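Local coordinates for foldase protein PrsA (Bacillus subtilis, PDB 4WO7), which helps secreted proteins fold after they cross the membrane and has peptidyl-prolyl cis-trans isomerase activity that is not essential for its function in vivo, at the interface of chains A and B. Residues are numbered along the deposited sequence; one frame, centred on the assembly and turned at random. Chains: chain A/B, Foldase protein PrsA.

Contact 1: the interface of chains A and B. Residues chain A 11-12, 19, 24; chain B 37, 40-41, 44.
A:Val19 is extended in strand 19-20 (phi -105°, psi 120°) and faces B:Leu37, B:Leu40, B:Val41 and B:Lys44, all on helix 21-49 of chain B. This is a strand-on-helix part of the PrsA dimer interface, made by the N-terminal segments of both chains. A:Val19 is the most deeply covered residue of the patch, with 59 Å² hidden by the partner. Its two methyls divide the work. CG1 is anti to the backbone N (chi1 175°) and reaches both B:Leu37 and B:Leu40. CG1 of A:Val19 lies 3.8 Å from CD1 of B:Leu37 and 3.9 Å from CD1 of B:Leu40. CG2 takes the other direction along the helix. CG2 of A:Val19 meets CG2 of B:Val41 at 4.0 Å, with the two side chains at about a right angle. The bent end of B:Lys44 brings NZ 3.9 Å from the same A:Val19 CG2, a contact of the amine with a methyl. B:Leu37 is the main partner on the helix, with 42 Å² hidden. CD1 of B:Leu37 also touches CB of A:Ala12 at 3.9 Å and CG2 of A:Ile11 at 4.0 Å. A:Val19, A:Ala12 and A:Ile11 thus all touch this methyl. A:Leu24, near the start of the chain A helix, adds a further contact. CA of A:Leu24 is 4.0 Å from CD1 of B:Leu40, and its CD1 branch approaches the B:Leu37 backbone. Without CG1 and CG2, as with an alanine at A:Val19, B:Leu40 CD1 and B:Val41 CG2 would probably lose these mates and B:Leu37 CD1 would be less firmly held.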
# COMPACT_ATOMS: atom_id res chain seq x y z
N ILE A 11 9.59 -28.96 2.43
CA ILE A 11 8.66 -28.14 1.66
C ILE A 11 9.20 -27.94 0.26
O ILE A 11 8.48 -28.08 -0.73
CB ILE A 11 8.46 -26.76 2.31
CG1 ILE A 11 7.91 -26.89 3.73
CG2 ILE A 11 7.57 -25.88 1.43
CD1 ILE A 11 6.54 -27.52 3.81
N ALA A 12 10.49 -27.61 0.19
CA ALA A 12 11.15 -27.34 -1.07
C ALA A 12 12.56 -27.90 -1.05
O ALA A 12 13.30 -27.72 -0.09
CB ALA A 12 11.18 -25.85 -1.36
N VAL A 19 14.38 -26.50 2.43
CA VAL A 19 13.51 -25.75 3.32
C VAL A 19 12.52 -26.70 3.96
O VAL A 19 11.74 -27.36 3.26
CB VAL A 19 12.79 -24.63 2.53
CG1 VAL A 19 11.78 -23.91 3.41
CG2 VAL A 19 13.81 -23.65 1.95
N LEU A 24 9.59 -23.05 7.65
CA LEU A 24 8.48 -22.29 7.08
C LEU A 24 7.57 -21.78 8.18
O LEU A 24 7.21 -20.61 8.23
CB LEU A 24 7.69 -23.17 6.10
CG LEU A 24 6.60 -22.47 5.28
CD1 LEU A 24 7.23 -21.47 4.32
CD2 LEU A 24 5.74 -23.48 4.52
N LEU B 37 8.33 -18.61 1.75
CA LEU B 37 9.11 -19.65 1.09
C LEU B 37 10.08 -19.04 0.07
O LEU B 37 11.20 -19.51 -0.09
CB LEU B 37 8.20 -20.67 0.39
CG LEU B 37 8.89 -21.78 -0.40
CD1 LEU B 37 9.78 -22.67 0.48
CD2 LEU B 37 7.85 -22.61 -1.12
N LEU B 40 13.07 -17.61 2.01
CA LEU B 40 13.86 -18.70 2.57
C LEU B 40 14.73 -19.36 1.51
O LEU B 40 15.91 -19.62 1.74
CB LEU B 40 12.94 -19.74 3.22
CG LEU B 40 12.23 -19.30 4.50
CD1 LEU B 40 11.18 -20.33 4.90
CD2 LEU B 40 13.21 -19.07 5.65
N VAL B 41 14.17 -19.60 0.33
CA VAL B 41 14.93 -20.22 -0.75
C VAL B 41 16.00 -19.25 -1.26
O VAL B 41 17.15 -19.64 -1.47
CB VAL B 41 14.03 -20.64 -1.93
CG1 VAL B 41 14.87 -21.03 -3.16
CG2 VAL B 41 13.15 -21.79 -1.53
N LYS B 44 18.98 -18.88 1.03
CA LYS B 44 19.86 -20.06 0.99
C LYS B 44 20.74 -20.03 -0.26
O LYS B 44 21.96 -20.23 -0.18
CB LYS B 44 19.05 -21.36 1.02
CG LYS B 44 18.61 -21.76 2.41
CD LYS B 44 18.17 -23.21 2.48
CE LYS B 44 17.89 -23.62 3.92
NZ LYS B 44 16.68 -22.99 4.51

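Contact 2: the interface of chains A and B. Residues chain A 24, 28, 32; chain B 28-29, 32-33, 36.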
# COMPACT_ATOMS: atom_id res chain seq x y z
N LEU A 24 9.59 -23.05 7.65
CA LEU A 24 8.48 -22.29 7.08
C LEU A 24 7.57 -21.78 8.18
O LEU A 24 7.21 -20.61 8.23
CB LEU A 24 7.69 -23.17 6.10
CG LEU A 24 6.60 -22.47 5.28
CD1 LEU A 24 7.23 -21.47 4.32
CD2 LEU A 24 5.74 -23.48 4.52
N MSE A 28 7.09 -17.80 9.12
CA MSE A 28 5.73 -17.34 8.88
C MSE A 28 5.18 -16.67 10.12
O MSE A 28 4.43 -15.70 10.04
CB MSE A 28 4.84 -18.51 8.47
CG MSE A 28 5.05 -18.92 7.04
SE MSE A 28 3.70 -20.15 6.36
CE MSE A 28 2.89 -18.73 5.43
N ALA A 32 3.56 -13.27 9.87
CA ALA A 32 2.11 -13.25 9.67
C ALA A 32 1.36 -13.87 10.83
O ALA A 32 0.13 -13.92 10.82
CB ALA A 32 1.78 -13.97 8.38
N MSE B 28 -1.59 -19.66 7.80
CA MSE B 28 -0.49 -18.81 7.39
C MSE B 28 -0.10 -19.21 5.96
O MSE B 28 0.08 -18.35 5.10
CB MSE B 28 0.69 -18.91 8.36
CG MSE B 28 0.44 -18.23 9.70
SE MSE B 28 1.95 -18.13 10.93
CE MSE B 28 2.35 -20.00 11.20
N LYS B 29 -0.04 -20.52 5.70
CA LYS B 29 0.48 -21.05 4.44
C LYS B 29 -0.31 -20.52 3.25
O LYS B 29 0.25 -20.26 2.19
CB LYS B 29 0.47 -22.59 4.46
CG LYS B 29 1.35 -23.24 3.39
CD LYS B 29 1.70 -24.70 3.72
CE LYS B 29 0.97 -25.73 2.86
NZ LYS B 29 -0.50 -25.79 3.11
N ALA B 32 0.65 -16.34 3.37
CA ALA B 32 2.03 -15.89 3.37
C ALA B 32 3.03 -16.97 2.94
O ALA B 32 4.23 -16.71 2.88
CB ALA B 32 2.39 -15.37 4.77
N GLY B 33 2.54 -18.18 2.66
CA GLY B 33 3.41 -19.30 2.36
C GLY B 33 4.34 -19.08 1.19
O GLY B 33 5.54 -19.35 1.27
N VAL B 36 7.01 -16.14 1.98
CA VAL B 36 8.04 -16.51 2.95
C VAL B 36 8.92 -17.65 2.45
O VAL B 36 10.12 -17.65 2.69
CB VAL B 36 7.41 -16.90 4.31
CG1 VAL B 36 8.45 -17.55 5.24
CG2 VAL B 36 6.78 -15.67 4.96
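A:Met28 and B:Met28, both selenomethionines, lie side by side where helix 21-49 of one chain meets the same helix of the other. This is a helix-on-helix part of the PrsA dimer. The two side chains run past each other in opposite directions. CB of A:Met28 is 3.8 Å from SE of B:Met28, and SE of A:Met28 is 3.8 Å from CB of B:Met28. Their ends are turned differently (chi3 102° in A:Met28, -61° in B:Met28). SE of B:Met28 rests 3.6 Å from the carbonyl O of A:Met28. The tight part lies around A:Met28, which has 59 Å² hidden. The backbone N of B:Lys29 belongs to it, 3.8 Å from SE of A:Met28. The modelled bend of A:Met28 points CE at the chain B backbone, but several contacts of CE are too short to be real and its position there is doubtful. Nearby, CB of A:Ala32 meets CB of B:Ala32 at 3.9 Å, a self-facing pair of small methyls. Both alanines have a phi near -120°, unusual for a helix, which suggests a local irregularity in each. The contact is looser towards its ends, with B:Val36 at one and the B:Lys29 side chain at the other. CG1 of B:Val36 touches CG of A:Met28 at 4.1 Å. The poorly ordered side chain of B:Lys29 probably adds little. Separately, CD1 of A:Leu24 is 4.1 Å from O of B:Gly33.

Contacts 1 and 2 are neighbours, with the centres of their C-alpha atoms about 11 Å apart. They share A:Leu24, and both use helix 21-49 of chain B. Contact 2 takes the earlier turns of that helix and contact 1 the later ones. In contact 2 equivalent residues of the two chains face each other, which places it close to the two-fold axis. Contact 1 lies off the axis, and its twin, with chains exchanged, lies on the other side. One run of the chain B helix packs first on the equivalent helix of chain A, then on its strand residues and the start of that helix, consistent with a two-fold dimer joined through the N-terminal segments.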